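Local coordinates for nourseothricin acetyltransferase (Streptomyces noursei, PDB 5C82), which probably transfers an acetyl group from acetyl-CoA to the streptothricin antibiotic nourseothricin, so conferring resistance, at residues 9-13 against 117-122; 78-82 against 94-99. The protein carries 1 engineered substitution. The contacts are given in a common frame with arbitrary orientation. Residue numbers count along the deposited sequence, not the author numbering.

In the fold
From the N terminus, the chain enters contact 1 at residues 9-13, which lead into the edge strand 11-14 of the seven-stranded mixed sheet. It then forms the separate antiparallel sheet (30-58) before reaching contact 2, where 78-82 and 94-99 pair as a hairpin with 11 residues between them. Strand 105-113 follows, and 117-122 returns to the N-terminal segment, closing a loop of 103 residues. Contact 2 falls within the span of contact 1. Their centres are about 17 Å apart, yet they meet where R13 O lies 4.0 Å from F82 CB, because strands 11-14 and 79-85 are neighbours. Contact 1 ties the sheet edge to the start of helix 122-137; contact 2 joins two inner strands.

Contact 1 of 2, residues 9-13 against 117-122; sequences AYRYR and HRGHGV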
loop_
_atom_site.group_PDB
_atom_site.type_symbol
_atom_site.label_atom_id
_atom_site.label_comp_id
_atom_site.label_asym_id
_atom_site.label_seq_id
_atom_site.Cartn_x
_atom_site.Cartn_y
_atom_site.Cartn_z
ATOM N N ALA A 9 -5.806 34.705 -3.053
ATOM C CA ALA A 9 -7.027 34.662 -3.895
ATOM C C ALA A 9 -8.041 33.535 -3.556
ATOM O O ALA A 9 -9.118 33.477 -4.177
ATOM C CB ALA A 9 -6.669 34.620 -5.381
ATOM N N TYR A 10 -7.736 32.684 -2.558
ATOM C CA TYR A 10 -8.638 31.582 -2.229
ATOM C C TYR A 10 -9.130 31.580 -0.781
ATOM O O TYR A 10 -8.540 32.240 0.087
ATOM C CB TYR A 10 -8.001 30.227 -2.597
ATOM C CG TYR A 10 -7.592 30.129 -4.053
ATOM C CD1 TYR A 10 -8.524 29.835 -5.041
ATOM C CD2 TYR A 10 -6.276 30.368 -4.446
ATOM C CE1 TYR A 10 -8.166 29.800 -6.387
ATOM C CE2 TYR A 10 -5.910 30.353 -5.792
ATOM C CZ TYR A 10 -6.852 30.033 -6.756
ATOM O OH TYR A 10 -6.483 29.953 -8.072
ATOM N N ARG A 11 -10.230 30.842 -0.535
ATOM C CA ARG A 11 -10.805 30.649 0.803
ATOM C C ARG A 11 -10.682 29.186 1.082
ATOM O O ARG A 11 -10.819 28.384 0.165
ATOM C CB ARG A 11 -12.270 31.104 0.881
ATOM C CG ARG A 11 -12.429 32.604 0.611
ATOM C CD ARG A 11 -13.891 33.001 0.467
ATOM N NE ARG A 11 -14.030 34.450 0.263
ATOM C CZ ARG A 11 -14.023 35.347 1.242
ATOM N NH1 ARG A 11 -13.912 34.958 2.513
ATOM N NH2 ARG A 11 -14.151 36.636 0.967
ATOM N N TYR A 12 -10.389 28.828 2.328
ATOM C CA TYR A 12 -10.161 27.435 2.689
ATOM C C TYR A 12 -10.967 27.074 3.895
ATOM O O TYR A 12 -11.078 27.875 4.807
ATOM C CB TYR A 12 -8.673 27.201 3.001
ATOM C CG TYR A 12 -7.744 27.542 1.864
ATOM C CD1 TYR A 12 -7.214 28.825 1.729
ATOM C CD2 TYR A 12 -7.339 26.567 0.953
ATOM C CE1 TYR A 12 -6.351 29.143 0.682
ATOM C CE2 TYR A 12 -6.494 26.880 -0.111
ATOM C CZ TYR A 12 -6.017 28.172 -0.250
ATOM O OH TYR A 12 -5.182 28.455 -1.293
ATOM N N ARG A 13 -11.508 25.855 3.910
ATOM C CA ARG A 13 -12.282 25.333 5.031
ATOM C C ARG A 13 -12.404 23.809 4.987
ATOM O O ARG A 13 -12.030 23.160 4.008
ATOM C CB ARG A 13 -13.700 25.972 5.095
ATOM C CG ARG A 13 -14.545 25.867 3.829
ATOM C CD ARG A 13 -15.999 26.226 4.135
ATOM N NE ARG A 13 -16.841 26.284 2.936
ATOM C CZ ARG A 13 -17.341 25.218 2.314
ATOM N NH1 ARG A 13 -17.105 23.999 2.778
ATOM N NH2 ARG A 13 -18.093 25.366 1.234
ATOM N N HIS A 117 -6.648 26.568 -12.079
ATOM C CA HIS A 117 -6.086 26.948 -10.782
ATOM C C HIS A 117 -4.739 26.307 -10.529
ATOM O O HIS A 117 -4.092 26.606 -9.520
ATOM C CB HIS A 117 -7.094 26.644 -9.665
ATOM C CG HIS A 117 -8.373 27.400 -9.837
ATOM N ND1 HIS A 117 -8.456 28.757 -9.553
ATOM C CD2 HIS A 117 -9.571 26.978 -10.302
ATOM C CE1 HIS A 117 -9.699 29.108 -9.831
ATOM N NE2 HIS A 117 -10.409 28.071 -10.284
ATOM N N ARG A 118 -4.294 25.438 -11.457
ATOM C CA ARG A 118 -2.997 24.778 -11.326
ATOM C C ARG A 118 -1.836 25.775 -11.471
ATOM O O ARG A 118 -1.856 26.640 -12.350
ATOM C CB ARG A 118 -2.886 23.572 -12.264
ATOM C CG ARG A 118 -3.673 22.394 -11.714
ATOM C CD ARG A 118 -3.674 21.199 -12.628
ATOM N NE ARG A 118 -4.947 20.502 -12.504
ATOM C CZ ARG A 118 -5.357 19.512 -13.285
ATOM N NH1 ARG A 118 -4.574 19.053 -14.256
ATOM N NH2 ARG A 118 -6.553 18.972 -13.102
ATOM N N GLY A 119 -0.886 25.685 -10.546
ATOM C CA GLY A 119 0.246 26.597 -10.488
ATOM C C GLY A 119 -0.114 27.955 -9.917
ATOM O O GLY A 119 0.544 28.949 -10.244
ATOM N N HIS A 120 -1.169 28.016 -9.058
ATOM C CA HIS A 120 -1.587 29.248 -8.372
ATOM C C HIS A 120 -1.429 29.151 -6.842
ATOM O O HIS A 120 -1.935 30.014 -6.122
ATOM C CB HIS A 120 -3.022 29.654 -8.742
ATOM C CG HIS A 120 -3.126 30.385 -10.042
ATOM N ND1 HIS A 120 -3.819 29.851 -11.113
ATOM C CD2 HIS A 120 -2.615 31.587 -10.407
ATOM C CE1 HIS A 120 -3.711 30.737 -12.089
ATOM N NE2 HIS A 120 -2.993 31.797 -11.712
ATOM N N GLY A 121 -0.761 28.094 -6.370
ATOM C CA GLY A 121 -0.528 27.858 -4.943
ATOM C C GLY A 121 -1.610 27.113 -4.171
ATOM O O GLY A 121 -1.442 26.901 -2.970
ATOM N N VAL A 122 -2.711 26.682 -4.846
ATOM C CA VAL A 122 -3.860 25.957 -4.253
ATOM C C VAL A 122 -3.408 24.603 -3.686
ATOM O O VAL A 122 -3.747 24.280 -2.546
ATOM C CB VAL A 122 -5.040 25.750 -5.254
ATOM C CG1 VAL A 122 -6.234 25.064 -4.592
ATOM C CG2 VAL A 122 -5.469 27.039 -5.911
#
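Y10 makes most of this contact. Its chi1 of -56° (m) sends the ring across to the turn at 117-122, where Y10 OH hydrogen-bonds H117 ND1 at 2.7 Å; either atom could be the donor. The two rings meet obliquely, with centroids 5.4 Å apart and planes at 76°. Over one face of the tyrosine, V122 CG2 makes a CH-pi contact, 3.5 Å from the Y10 ring centroid and 22° off the normal, while H120 CB lies 3.5 Å from Y10 OH. Y12 adds looser packing: Y12 OH is 4.1 Å from V122 CA. The opposing segment is a type II turn from H117 to H120, whose third residue, G119, has the positive phi (77°) needed there, followed by G121 at the N-cap position. R118 to V122 fit the start of the R-x-x-G-x-G signature of GNAT motif A, which in relatives holds the acetyl-CoA pyrophosphate; the same role is probable here. In the sheet, R11 and R13 share backbone hydrogen bonds with Y85 and V83 of strand 79-85. Y12 rests on A84 of that strand and on A125 and L129 of helix 122-137, while Y10 and H117 both touch A92 of strand 91-100.

Contact 2 of 2, residues 78-82 against 94-99; sequences DSRTF and FVVVSY
Two extended strands, 79-82 and 94-99, run antiparallel, their axes 4.7 Å apart at closest approach and 171° between directions, as arms of a beta hairpin in the GNAT sheet. R80-V97 and F82-V95 are hydrogen-bonded pairs (CA-CA 5.3 Å each); S79-S98 and T81-V96 are non-hydrogen-bonded. Backbone bonds run R80 N to V97 O (2.9 Å), V97 N to R80 O (2.7 Å), F82 N to V95 O (2.9 Å) and V95 N to F82 O (2.9 Å). Y99 N to D78 O (2.8 Å) is weak, its angle only 129°. CA-H...O contacts intervene, including T81 CA to V95 O at 3.2 Å. F82 CB lies 3.8 Å from V95 CG1, and the m rotamer of F82 brings its CE2 to 4.3 Å from V97 CG2. V95 (p) and V97 (m) give helix 122-137 an apolar surface (L126, A130, F133); R80, on their face with F82, touches F133 while its NE hydrogen-bonds T14 OG1. Main-chain bonding therefore sets the register, and the other face carries S79, T81, V96 and S98.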
loop_
_atom_site.group_PDB
_atom_site.type_symbol
_atom_site.label_atom_id
_atom_site.label_comp_id
_atom_site.label_asym_id
_atom_site.label_seq_id
_atom_site.Cartn_x
_atom_site.Cartn_y
_atom_site.Cartn_z
ATOM N N ASP A 78 -10.428 10.611 12.379
ATOM C CA ASP A 78 -9.137 10.488 11.709
ATOM C C ASP A 78 -9.185 10.848 10.225
ATOM O O ASP A 78 -8.136 11.084 9.628
ATOM C CB ASP A 78 -8.545 9.089 11.934
ATOM C CG ASP A 78 -8.166 8.792 13.376
ATOM O OD1 ASP A 78 -7.674 9.722 14.070
ATOM O OD2 ASP A 78 -8.318 7.625 13.800
ATOM N N SER A 79 -10.399 10.912 9.640
ATOM C CA SER A 79 -10.631 11.301 8.251
ATOM C C SER A 79 -11.053 12.787 8.175
ATOM O O SER A 79 -11.730 13.271 9.091
ATOM C CB SER A 79 -11.696 10.409 7.620
ATOM O OG SER A 79 -12.007 10.803 6.291
ATOM N N ARG A 80 -10.631 13.507 7.107
ATOM C CA ARG A 80 -10.984 14.913 6.865
ATOM C C ARG A 80 -10.772 15.323 5.407
ATOM O O ARG A 80 -9.846 14.836 4.762
ATOM C CB ARG A 80 -10.198 15.858 7.780
ATOM C CG ARG A 80 -10.857 17.231 7.964
ATOM C CD ARG A 80 -10.294 17.875 9.193
ATOM N NE ARG A 80 -11.047 19.036 9.646
ATOM C CZ ARG A 80 -11.289 19.298 10.922
ATOM N NH1 ARG A 80 -10.866 18.467 11.870
ATOM N NH2 ARG A 80 -11.971 20.383 11.264
ATOM N N THR A 81 -11.632 16.225 4.907
ATOM C CA THR A 81 -11.551 16.816 3.573
ATOM C C THR A 81 -11.465 18.334 3.716
ATOM O O THR A 81 -12.310 18.940 4.371
ATOM C CB THR A 81 -12.753 16.412 2.676
ATOM O OG1 THR A 81 -12.801 14.997 2.542
ATOM C CG2 THR A 81 -12.706 17.060 1.276
ATOM N N PHE A 82 -10.461 18.942 3.070
ATOM C CA PHE A 82 -10.295 20.387 3.011
ATOM C C PHE A 82 -10.572 20.856 1.594
ATOM O O PHE A 82 -10.115 20.236 0.635
ATOM C CB PHE A 82 -8.894 20.820 3.460
ATOM C CG PHE A 82 -8.565 20.419 4.869
ATOM C CD1 PHE A 82 -9.051 21.151 5.948
ATOM C CD2 PHE A 82 -7.697 19.365 5.121
ATOM C CE1 PHE A 82 -8.735 20.786 7.256
ATOM C CE2 PHE A 82 -7.378 18.996 6.428
ATOM C CZ PHE A 82 -7.882 19.719 7.489
ATOM N N PHE A 94 -9.468 20.396 -3.694
ATOM C CA PHE A 94 -9.746 19.689 -2.442
ATOM C C PHE A 94 -8.640 18.710 -2.103
ATOM O O PHE A 94 -7.873 18.298 -2.976
ATOM C CB PHE A 94 -11.131 18.974 -2.484
ATOM C CG PHE A 94 -11.214 17.818 -3.455
ATOM C CD1 PHE A 94 -11.580 18.028 -4.781
ATOM C CD2 PHE A 94 -10.920 16.518 -3.044
ATOM C CE1 PHE A 94 -11.629 16.966 -5.686
ATOM C CE2 PHE A 94 -10.957 15.453 -3.955
ATOM C CZ PHE A 94 -11.315 15.682 -5.270
ATOM N N VAL A 95 -8.590 18.295 -0.854
ATOM C CA VAL A 95 -7.645 17.270 -0.371
ATOM C C VAL A 95 -8.403 16.411 0.649
ATOM O O VAL A 95 -9.106 16.939 1.520
ATOM C CB VAL A 95 -6.287 17.839 0.177
ATOM C CG1 VAL A 95 -6.469 18.677 1.442
ATOM C CG2 VAL A 95 -5.270 16.723 0.417
ATOM N N VAL A 96 -8.305 15.100 0.495
ATOM C CA VAL A 96 -8.936 14.153 1.401
ATOM C C VAL A 96 -7.772 13.504 2.122
ATOM O O VAL A 96 -6.819 13.044 1.478
ATOM C CB VAL A 96 -9.849 13.107 0.679
ATOM C CG1 VAL A 96 -10.554 12.191 1.688
ATOM C CG2 VAL A 96 -10.865 13.784 -0.241
ATOM N N VAL A 97 -7.841 13.497 3.453
ATOM C CA VAL A 97 -6.827 12.917 4.321
ATOM C C VAL A 97 -7.444 11.897 5.254
ATOM O O VAL A 97 -8.624 11.999 5.616
ATOM C CB VAL A 97 -5.940 13.964 5.063
ATOM C CG1 VAL A 97 -5.278 14.933 4.082
ATOM C CG2 VAL A 97 -6.700 14.723 6.162
ATOM N N SER A 98 -6.641 10.901 5.627
ATOM C CA SER A 98 -7.019 9.841 6.547
ATOM C C SER A 98 -5.807 9.589 7.455
ATOM O O SER A 98 -4.679 9.558 6.969
ATOM C CB SER A 98 -7.386 8.584 5.766
ATOM O OG SER A 98 -7.388 7.445 6.605
ATOM N N TYR A 99 -6.037 9.416 8.761
ATOM C CA TYR A 99 -4.955 9.183 9.712
ATOM C C TYR A 99 -4.968 7.756 10.260
ATOM O O TYR A 99 -6.028 7.247 10.637
ATOM C CB TYR A 99 -5.023 10.183 10.870
ATOM C CG TYR A 99 -3.880 10.013 11.849
ATOM C CD1 TYR A 99 -2.570 10.309 11.479
ATOM C CD2 TYR A 99 -4.104 9.535 13.140
ATOM C CE1 TYR A 99 -1.514 10.131 12.365
ATOM C CE2 TYR A 99 -3.055 9.364 14.038
ATOM C CZ TYR A 99 -1.762 9.681 13.649
ATOM O OH TYR A 99 -0.712 9.497 14.506
#